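Aminofutalosine deaminase (Helicobacter pylori, PDB 7LKK) deaminates 6-amino-6-deoxyfutalosine in the menaquinone pathway, as a metal-dependent hydrolase of the amidohydrolase family. Local coordinates at residues A[220-225]-A[261-266]. Numbering follows the deposited sequence.
Sequences THFLES and DYIDMF. With FE (Fe (III) ion), chain E; MCF ((8R)-3-(5-S-methyl-5-thio-beta-D-ribofuranosyl)-3,6,7,8-tetrahydroimidazo[4,5-d][1,3]diazepin-8-ol), chain J.
Phe-222, Tyr-262 and Thr-220 carry most of the surface buried between the end of strand 218-222 and segment 261-266. Tyr-262 leaves its helix with CG anti to the backbone N (chi1 -170°) and meets Thr-220 tip to tip, its OH donating a hydrogen bond of 2.6 Å to OG1. The threonine oxygen lies in the plane of the phenol ring, at its edge, and is also hydrogen-bonded to the carbonyl O of Val-193, so two hydrogen bonds hold this buried hydroxyl. Phe-222 slides past Tyr-262 in the opposite direction, CD1 lying 3.8 Å from Tyr-262 CD2. The tip of the same ring reaches Ile-263, whose chain crosses it at about a right angle with CG1 3.6 Å from Phe-222 CZ. This is the outer layer of the amidohydrolase TIM barrel, where a helix packs against a barrel strand. On the opposite side of that strand from Thr-220 and Phe-222, His-221 points into the active site: its NE2 binds the iron at 2.4 Å, with His-79, His-81 and the inhibitor's O8 as further ligands, and a hydrogen bond from ND1 to His-194 O fixes the ring's rotation. Asp-328 belongs to the same metal site. Glu-224 OE1 accepts a nearly straight hydrogen bond of 2.7 Å from inhibitor N6.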
loop_
_atom_site.group_PDB
_atom_site.type_symbol
_atom_site.label_atom_id
_atom_site.label_comp_id
_atom_site.label_asym_id
_atom_site.label_seq_id
_atom_site.Cartn_x
_atom_site.Cartn_y
_atom_site.Cartn_z
ATOM N N THR A 220 21.395 0.529 -14.266
ATOM C CA THR A 220 20.842 -0.390 -15.251
ATOM C C THR A 220 19.673 -1.147 -14.638
ATOM O O THR A 220 19.635 -1.382 -13.427
ATOM C CB THR A 220 21.911 -1.369 -15.763
ATOM O OG1 THR A 220 21.362 -2.184 -16.807
ATOM C CG2 THR A 220 22.424 -2.258 -14.637
ATOM N N HIS A 221 18.707 -1.499 -15.487
ATOM C CA HIS A 221 17.632 -2.408 -15.109
ATOM C C HIS A 221 18.106 -3.839 -15.323
ATOM O O HIS A 221 18.645 -4.163 -16.386
ATOM C CB HIS A 221 16.371 -2.139 -15.931
ATOM C CG HIS A 221 15.859 -0.737 -15.814
ATOM N ND1 HIS A 221 16.137 0.237 -16.748
ATOM C CD2 HIS A 221 15.087 -0.145 -14.872
ATOM C CE1 HIS A 221 15.557 1.368 -16.388
ATOM N NE2 HIS A 221 14.913 1.164 -15.254
ATOM N N PHE A 222 17.911 -4.693 -14.320
ATOM C CA PHE A 222 18.463 -6.043 -14.365
ATOM C C PHE A 222 17.424 -7.054 -13.907
ATOM O O PHE A 222 16.918 -6.956 -12.786
ATOM C CB PHE A 222 19.723 -6.144 -13.498
ATOM C CG PHE A 222 20.465 -7.433 -13.668
ATOM C CD1 PHE A 222 20.954 -7.804 -14.910
ATOM C CD2 PHE A 222 20.668 -8.280 -12.591
ATOM C CE1 PHE A 222 21.631 -8.994 -15.075
ATOM C CE2 PHE A 222 21.347 -9.471 -12.750
ATOM C CZ PHE A 222 21.830 -9.829 -13.993
ATOM N N LEU A 223 17.127 -8.022 -14.776
ATOM C CA LEU A 223 16.297 -9.191 -14.467
ATOM C C LEU A 223 15.020 -8.792 -13.727
ATOM O O LEU A 223 14.727 -9.240 -12.614
ATOM C CB LEU A 223 17.110 -10.234 -13.690
ATOM C CG LEU A 223 18.330 -10.755 -14.468
ATOM C CD1 LEU A 223 18.982 -11.947 -13.782
ATOM C CD2 LEU A 223 17.951 -11.113 -15.898
ATOM N N GLU A 224 14.255 -7.926 -14.386
ATOM C CA GLU A 224 13.009 -7.387 -13.865
ATOM C C GLU A 224 11.808 -8.287 -14.134
ATOM O O GLU A 224 10.752 -8.088 -13.525
ATOM C CB GLU A 224 12.776 -5.999 -14.473
ATOM C CG GLU A 224 11.618 -5.213 -13.900
ATOM C CD GLU A 224 11.474 -3.859 -14.556
ATOM O OE1 GLU A 224 12.248 -3.565 -15.494
ATOM O OE2 GLU A 224 10.595 -3.084 -14.132
ATOM N N SER A 225 11.942 -9.279 -15.011
ATOM C CA SER A 225 10.802 -10.094 -15.395
ATOM C C SER A 225 11.259 -11.511 -15.694
ATOM O O SER A 225 12.441 -11.769 -15.936
ATOM C CB SER A 225 10.080 -9.512 -16.614
ATOM O OG SER A 225 10.921 -9.525 -17.756
ATOM N N ASP A 261 27.434 -12.763 -18.584
ATOM C CA ASP A 261 27.963 -11.970 -19.690
ATOM C C ASP A 261 27.582 -10.501 -19.541
ATOM O O ASP A 261 28.391 -9.609 -19.819
ATOM C CB ASP A 261 27.452 -12.528 -21.018
ATOM C CG ASP A 261 28.138 -11.907 -22.218
ATOM O OD1 ASP A 261 29.333 -11.564 -22.112
ATOM O OD2 ASP A 261 27.481 -11.769 -23.270
ATOM N N TYR A 262 26.354 -10.234 -19.093
ATOM C CA TYR A 262 25.917 -8.857 -18.888
ATOM C C TYR A 262 26.561 -8.256 -17.645
ATOM O O TYR A 262 27.077 -7.132 -17.683
ATOM C CB TYR A 262 24.394 -8.803 -18.784
ATOM C CG TYR A 262 23.830 -7.403 -18.809
ATOM C CD1 TYR A 262 23.688 -6.713 -20.005
ATOM C CD2 TYR A 262 23.443 -6.767 -17.634
ATOM C CE1 TYR A 262 23.173 -5.432 -20.035
ATOM C CE2 TYR A 262 22.928 -5.485 -17.654
ATOM C CZ TYR A 262 22.795 -4.822 -18.856
ATOM O OH TYR A 262 22.284 -3.545 -18.883
ATOM N N ILE A 263 26.534 -8.993 -16.531
ATOM C CA ILE A 263 27.070 -8.485 -15.268
ATOM C C ILE A 263 28.543 -8.120 -15.413
ATOM O O ILE A 263 28.986 -7.068 -14.934
ATOM C CB ILE A 263 26.862 -9.521 -14.147
ATOM C CG1 ILE A 263 25.376 -9.700 -13.839
ATOM C CG2 ILE A 263 27.642 -9.125 -12.893
ATOM C CD1 ILE A 263 25.068 -10.973 -13.076
ATOM N N ASP A 264 29.320 -8.977 -16.080
ATOM C CA ASP A 264 30.765 -8.782 -16.150
ATOM C C ASP A 264 31.156 -7.487 -16.850
ATOM O O ASP A 264 32.255 -6.979 -16.608
ATOM C CB ASP A 264 31.423 -9.972 -16.850
ATOM C CG ASP A 264 31.348 -11.244 -16.028
ATOM O OD1 ASP A 264 30.856 -11.185 -14.879
ATOM O OD2 ASP A 264 31.777 -12.304 -16.532
ATOM N N MET A 265 30.285 -6.941 -17.708
ATOM C CA MET A 265 30.576 -5.657 -18.341
ATOM C C MET A 265 30.815 -4.561 -17.312
ATOM O O MET A 265 31.595 -3.635 -17.564
ATOM C CB MET A 265 29.429 -5.244 -19.263
ATOM C CG MET A 265 29.305 -6.044 -20.543
ATOM S SD MET A 265 28.202 -5.211 -21.702
ATOM C CE MET A 265 26.745 -5.006 -20.678
ATOM N N PHE A 266 30.145 -4.635 -16.164
ATOM C CA PHE A 266 30.227 -3.614 -15.131
ATOM C C PHE A 266 31.279 -3.934 -14.075
ATOM O O PHE A 266 31.249 -3.345 -12.988
ATOM C CB PHE A 266 28.855 -3.425 -14.477
ATOM C CG PHE A 266 27.769 -3.056 -15.450
ATOM C CD1 PHE A 266 27.471 -1.728 -15.703
ATOM C CD2 PHE A 266 27.053 -4.038 -16.115
ATOM C CE1 PHE A 266 26.478 -1.384 -16.602
ATOM C CE2 PHE A 266 26.059 -3.701 -17.016
ATOM C CZ PHE A 266 25.769 -2.373 -17.258
HETATM FE FE FE E . 13.264 2.464 -14.161
HETATM O O8 MCF J . 12.272 0.876 -14.741
HETATM C C8 MCF J . 10.928 0.962 -15.141
HETATM C C7 MCF J . 10.381 -0.364 -15.657
HETATM N N6 MCF J . 11.418 -1.132 -16.301
HETATM C C5 MCF J . 12.249 -0.505 -17.304
HETATM N N4 MCF J . 12.161 0.883 -17.745
HETATM C C10 MCF J . 11.274 2.022 -17.403
HETATM C C9 MCF J . 10.682 2.098 -16.157
HETATM N N1 MCF J . 9.959 3.208 -16.124
HETATM C C2 MCF J . 10.078 3.849 -17.285
HETATM N N3 MCF J . 10.892 3.124 -18.059
HETATM C C1S MCF J . 11.253 3.523 -19.454
HETATM C C2S MCF J . 12.748 3.324 -19.795
HETATM O O2S MCF J . 13.483 4.396 -19.383
HETATM O O4S MCF J . 10.642 2.776 -20.294
HETATM C C4S MCF J . 11.555 2.766 -21.632
HETATM C C3S MCF J . 12.723 3.248 -21.317
HETATM O O3S MCF J . 12.865 4.632 -21.898
HETATM C C5S MCF J . 11.687 1.341 -22.140
HETATM S S5S MCF J . 11.877 1.354 -23.946
HETATM C C6S MCF J . 12.594 -0.226 -24.482
#